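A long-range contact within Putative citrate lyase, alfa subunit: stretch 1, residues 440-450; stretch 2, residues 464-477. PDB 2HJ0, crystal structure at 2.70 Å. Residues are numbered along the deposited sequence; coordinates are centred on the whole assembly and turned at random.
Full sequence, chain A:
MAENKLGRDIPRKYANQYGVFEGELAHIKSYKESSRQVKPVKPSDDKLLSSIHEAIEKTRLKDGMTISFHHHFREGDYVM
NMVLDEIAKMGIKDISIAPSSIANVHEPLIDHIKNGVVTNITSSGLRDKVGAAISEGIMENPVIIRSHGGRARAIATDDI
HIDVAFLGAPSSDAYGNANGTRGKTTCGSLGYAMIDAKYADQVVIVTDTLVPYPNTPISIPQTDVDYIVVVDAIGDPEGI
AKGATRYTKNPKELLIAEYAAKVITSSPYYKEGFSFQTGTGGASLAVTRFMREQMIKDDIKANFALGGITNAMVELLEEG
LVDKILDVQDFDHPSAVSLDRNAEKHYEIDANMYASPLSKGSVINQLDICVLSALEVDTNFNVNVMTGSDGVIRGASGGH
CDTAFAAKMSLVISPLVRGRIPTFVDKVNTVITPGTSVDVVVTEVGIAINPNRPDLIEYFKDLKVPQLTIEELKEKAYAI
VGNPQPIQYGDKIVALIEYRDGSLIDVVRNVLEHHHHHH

Stretch 1 440-450: VVVTEVGIAIN
Stretch 2 (464-477) KVPQLTIEELKEKA

A tight hairpin borrows a short, weakly bonded parallel strand from a later segment, and the helix that follows this strand folds back to lay L473 over one face of the hairpin. Stretch 1 enters as a strand from V440, reverses through a turn that contains E444 and V445, and returns as an antiparallel strand containing I447, A448 and I449; V441 N to A448 O (2.9 Å), A448 N to V441 O (2.8 Å) and T443 N to G446 O (2.9 Å) are its rungs. T443, chi1 p, steadies the turn: its OG1 accepts from V445 N at 3.1 Å and donates to G446 O at 3.0 Å.

Across the stretches the register is G446–P466, I447–Q467 and A448–L468, with CA–CA distances of 4.6, 4.7 and 5.1 Å. Two hydrogen bonds fix it: I447 N to P466 O, 2.7 Å, and L468 N to I447 O, 2.8 Å, so I447 spends both backbone polar groups on the residues flanking Q467. G446, at phi/psi 146/-168, must be glycine; a CB would clash with P466 O and L468 CD1 and jam against the preceding carbonyl.

On the face carrying I447 and Q467, I447 (chi1 -96°, chi2 p) brings CD1 to 3.7 Å from CG1 of V465 (chi1 t). The face of A448 and L468 receives the helix. L473, rotamer m,t, sets CD1 3.5 Å from A448 CB and 4.0 Å from V441 CG1 (V441 chi1 t); the leucine methyl packs directly against the alanine CB. At the turn, V445 (t) places CG1 4.3 Å from L468 CD2 and 3.9 Å from K476 CE, pairing valine with lysine's aliphatic portion.

T469 (chi1 p) makes the switch from strand to helix: its OG1 caps E472 N at 3.0 Å, while T469 N donates to E472 OE1 at 2.8 Å. Helical angles near -64/-38 follow from I470.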

# COMPACT_ATOMS: atom_id res chain seq x y z
N VAL A 440 11.13 -20.46 -26.58
CA VAL A 440 10.56 -21.02 -27.79
C VAL A 440 10.01 -19.94 -28.69
O VAL A 440 9.32 -19.03 -28.23
CB VAL A 440 9.41 -21.99 -27.48
CG1 VAL A 440 8.91 -22.63 -28.77
CG2 VAL A 440 9.86 -23.04 -26.47
N VAL A 441 10.32 -20.05 -29.97
CA VAL A 441 9.85 -19.10 -30.96
C VAL A 441 8.82 -19.82 -31.83
O VAL A 441 9.03 -20.96 -32.25
CB VAL A 441 11.04 -18.60 -31.82
CG1 VAL A 441 10.54 -17.83 -33.03
CG2 VAL A 441 11.94 -17.71 -30.99
N VAL A 442 7.69 -19.16 -32.09
CA VAL A 442 6.63 -19.75 -32.90
C VAL A 442 6.32 -18.89 -34.13
O VAL A 442 6.11 -17.68 -34.01
CB VAL A 442 5.34 -19.94 -32.07
CG1 VAL A 442 4.27 -20.62 -32.90
CG2 VAL A 442 5.65 -20.74 -30.82
N THR A 443 6.28 -19.52 -35.30
CA THR A 443 5.99 -18.85 -36.57
C THR A 443 4.93 -19.65 -37.32
O THR A 443 4.42 -20.64 -36.80
CB THR A 443 7.23 -18.75 -37.45
OG1 THR A 443 7.60 -20.06 -37.92
CG2 THR A 443 8.38 -18.16 -36.67
N GLU A 444 4.61 -19.25 -38.55
CA GLU A 444 3.60 -20.01 -39.30
C GLU A 444 4.23 -21.21 -39.99
O GLU A 444 3.55 -22.06 -40.56
CB GLU A 444 2.87 -19.11 -40.31
CG GLU A 444 3.65 -18.71 -41.55
CD GLU A 444 4.66 -17.58 -41.32
OE1 GLU A 444 5.04 -16.93 -42.32
OE2 GLU A 444 5.07 -17.35 -40.17
N VAL A 445 5.55 -21.28 -39.90
CA VAL A 445 6.31 -22.36 -40.52
C VAL A 445 6.70 -23.40 -39.48
O VAL A 445 7.14 -24.50 -39.83
CB VAL A 445 7.55 -21.79 -41.19
CG1 VAL A 445 8.32 -22.88 -41.89
CG2 VAL A 445 7.12 -20.73 -42.19
N GLY A 446 6.54 -23.06 -38.21
CA GLY A 446 6.89 -23.99 -37.16
C GLY A 446 7.45 -23.36 -35.91
O GLY A 446 7.40 -22.14 -35.73
N ILE A 447 8.00 -24.21 -35.06
CA ILE A 447 8.58 -23.84 -33.77
C ILE A 447 10.10 -23.91 -33.78
O ILE A 447 10.67 -24.79 -34.42
CB ILE A 447 8.01 -24.79 -32.69
CG1 ILE A 447 6.83 -24.12 -32.00
CG2 ILE A 447 9.09 -25.22 -31.70
CD1 ILE A 447 5.73 -23.77 -32.95
N ALA A 448 10.76 -22.99 -33.07
CA ALA A 448 12.22 -22.99 -32.95
C ALA A 448 12.56 -22.97 -31.46
O ALA A 448 12.37 -21.96 -30.79
CB ALA A 448 12.81 -21.78 -33.64
N ILE A 449 13.04 -24.09 -30.94
CA ILE A 449 13.37 -24.17 -29.52
C ILE A 449 14.82 -23.76 -29.25
O ILE A 449 15.75 -24.31 -29.84
CB ILE A 449 13.19 -25.61 -28.98
CG1 ILE A 449 11.81 -26.14 -29.33
CG2 ILE A 449 13.37 -25.61 -27.47
CD1 ILE A 449 11.62 -27.60 -28.99
N ASN A 450 14.99 -22.81 -28.33
CA ASN A 450 16.32 -22.33 -27.99
C ASN A 450 17.15 -23.48 -27.46
O ASN A 450 16.79 -24.08 -26.45
CB ASN A 450 16.25 -21.24 -26.92
CG ASN A 450 17.56 -20.48 -26.78
OD1 ASN A 450 18.64 -21.07 -26.80
ND2 ASN A 450 17.47 -19.16 -26.64
N LYS A 464 3.81 -32.89 -32.25
CA LYS A 464 3.44 -32.85 -33.66
C LYS A 464 3.30 -31.43 -34.20
O LYS A 464 2.20 -30.93 -34.41
CB LYS A 464 2.15 -33.63 -33.89
CG LYS A 464 2.32 -35.09 -33.61
CD LYS A 464 3.34 -35.67 -34.55
CE LYS A 464 3.95 -36.93 -34.02
NZ LYS A 464 5.20 -37.20 -34.78
N VAL A 465 4.45 -30.80 -34.42
CA VAL A 465 4.49 -29.45 -34.96
C VAL A 465 5.87 -29.30 -35.58
O VAL A 465 6.86 -29.68 -34.98
CB VAL A 465 4.32 -28.37 -33.86
CG1 VAL A 465 4.77 -27.02 -34.40
CG2 VAL A 465 2.86 -28.29 -33.42
N PRO A 466 5.94 -28.74 -36.79
CA PRO A 466 7.24 -28.58 -37.44
C PRO A 466 8.23 -27.82 -36.58
O PRO A 466 7.93 -26.73 -36.10
CB PRO A 466 6.90 -27.87 -38.75
CG PRO A 466 5.63 -27.15 -38.45
CD PRO A 466 4.86 -28.11 -37.57
N GLN A 467 9.39 -28.41 -36.36
CA GLN A 467 10.43 -27.78 -35.56
C GLN A 467 11.68 -27.47 -36.39
O GLN A 467 12.11 -28.28 -37.20
CB GLN A 467 10.80 -28.69 -34.39
CG GLN A 467 9.64 -28.98 -33.47
CD GLN A 467 10.02 -29.89 -32.33
OE1 GLN A 467 11.04 -29.69 -31.68
NE2 GLN A 467 9.19 -30.89 -32.07
N LEU A 468 12.26 -26.30 -36.18
CA LEU A 468 13.46 -25.91 -36.91
C LEU A 468 14.41 -25.17 -35.99
O LEU A 468 14.17 -25.04 -34.78
CB LEU A 468 13.10 -25.01 -38.09
CG LEU A 468 11.89 -25.36 -38.96
CD1 LEU A 468 10.63 -24.95 -38.20
CD2 LEU A 468 11.94 -24.63 -40.28
N THR A 469 15.51 -24.69 -36.56
CA THR A 469 16.52 -23.94 -35.83
C THR A 469 16.25 -22.48 -36.11
O THR A 469 15.65 -22.15 -37.13
CB THR A 469 17.93 -24.27 -36.32
OG1 THR A 469 18.08 -23.84 -37.68
CG2 THR A 469 18.20 -25.76 -36.24
N ILE A 470 16.68 -21.59 -35.23
CA ILE A 470 16.46 -20.17 -35.45
C ILE A 470 17.13 -19.76 -36.78
O ILE A 470 16.62 -18.90 -37.50
CB ILE A 470 17.01 -19.32 -34.25
CG1 ILE A 470 16.58 -17.86 -34.38
CG2 ILE A 470 18.52 -19.38 -34.20
CD1 ILE A 470 15.09 -17.66 -34.42
N GLU A 471 18.26 -20.39 -37.12
CA GLU A 471 18.94 -20.06 -38.37
C GLU A 471 18.09 -20.40 -39.59
O GLU A 471 18.09 -19.68 -40.59
CB GLU A 471 20.28 -20.80 -38.50
CG GLU A 471 21.36 -20.35 -37.52
CD GLU A 471 21.12 -20.88 -36.11
OE1 GLU A 471 20.72 -22.06 -35.97
OE2 GLU A 471 21.35 -20.10 -35.14
N GLU A 472 17.36 -21.51 -39.50
CA GLU A 472 16.50 -21.91 -40.61
C GLU A 472 15.34 -20.95 -40.81
O GLU A 472 14.91 -20.73 -41.94
CB GLU A 472 15.97 -23.32 -40.38
CG GLU A 472 17.04 -24.36 -40.46
CD GLU A 472 16.51 -25.73 -40.13
OE1 GLU A 472 15.85 -25.87 -39.08
OE2 GLU A 472 16.76 -26.68 -40.91
N LEU A 473 14.84 -20.38 -39.71
CA LEU A 473 13.75 -19.42 -39.80
C LEU A 473 14.22 -18.17 -40.54
O LEU A 473 13.48 -17.60 -41.34
CB LEU A 473 13.26 -19.04 -38.40
CG LEU A 473 12.46 -20.11 -37.66
CD1 LEU A 473 12.06 -19.58 -36.30
CD2 LEU A 473 11.23 -20.49 -38.46
N LYS A 474 15.45 -17.75 -40.25
CA LYS A 474 16.02 -16.57 -40.87
C LYS A 474 16.17 -16.80 -42.37
O LYS A 474 15.74 -15.97 -43.17
CB LYS A 474 17.38 -16.26 -40.24
CG LYS A 474 18.01 -14.98 -40.72
CD LYS A 474 18.84 -15.19 -41.97
CE LYS A 474 20.06 -16.02 -41.65
NZ LYS A 474 20.84 -16.29 -42.86
N GLU A 475 16.76 -17.93 -42.74
CA GLU A 475 16.95 -18.27 -44.15
C GLU A 475 15.60 -18.36 -44.84
O GLU A 475 15.42 -17.89 -45.97
CB GLU A 475 17.69 -19.60 -44.27
CG GLU A 475 19.07 -19.55 -43.68
CD GLU A 475 19.62 -20.92 -43.29
OE1 GLU A 475 20.77 -20.96 -42.75
OE2 GLU A 475 18.92 -21.95 -43.51
N LYS A 476 14.66 -18.97 -44.14
CA LYS A 476 13.30 -19.16 -44.63
C LYS A 476 12.64 -17.78 -44.86
O LYS A 476 11.73 -17.64 -45.69
CB LYS A 476 12.53 -19.99 -43.60
CG LYS A 476 11.10 -20.35 -43.94
CD LYS A 476 11.01 -21.42 -45.01
CE LYS A 476 9.54 -21.71 -45.36
NZ LYS A 476 8.80 -20.47 -45.81
N ALA A 477 13.12 -16.77 -44.13
CA ALA A 477 12.62 -15.39 -44.23
C ALA A 477 13.30 -14.65 -45.37
O ALA A 477 12.64 -13.99 -46.18
CB ALA A 477 12.85 -14.65 -42.92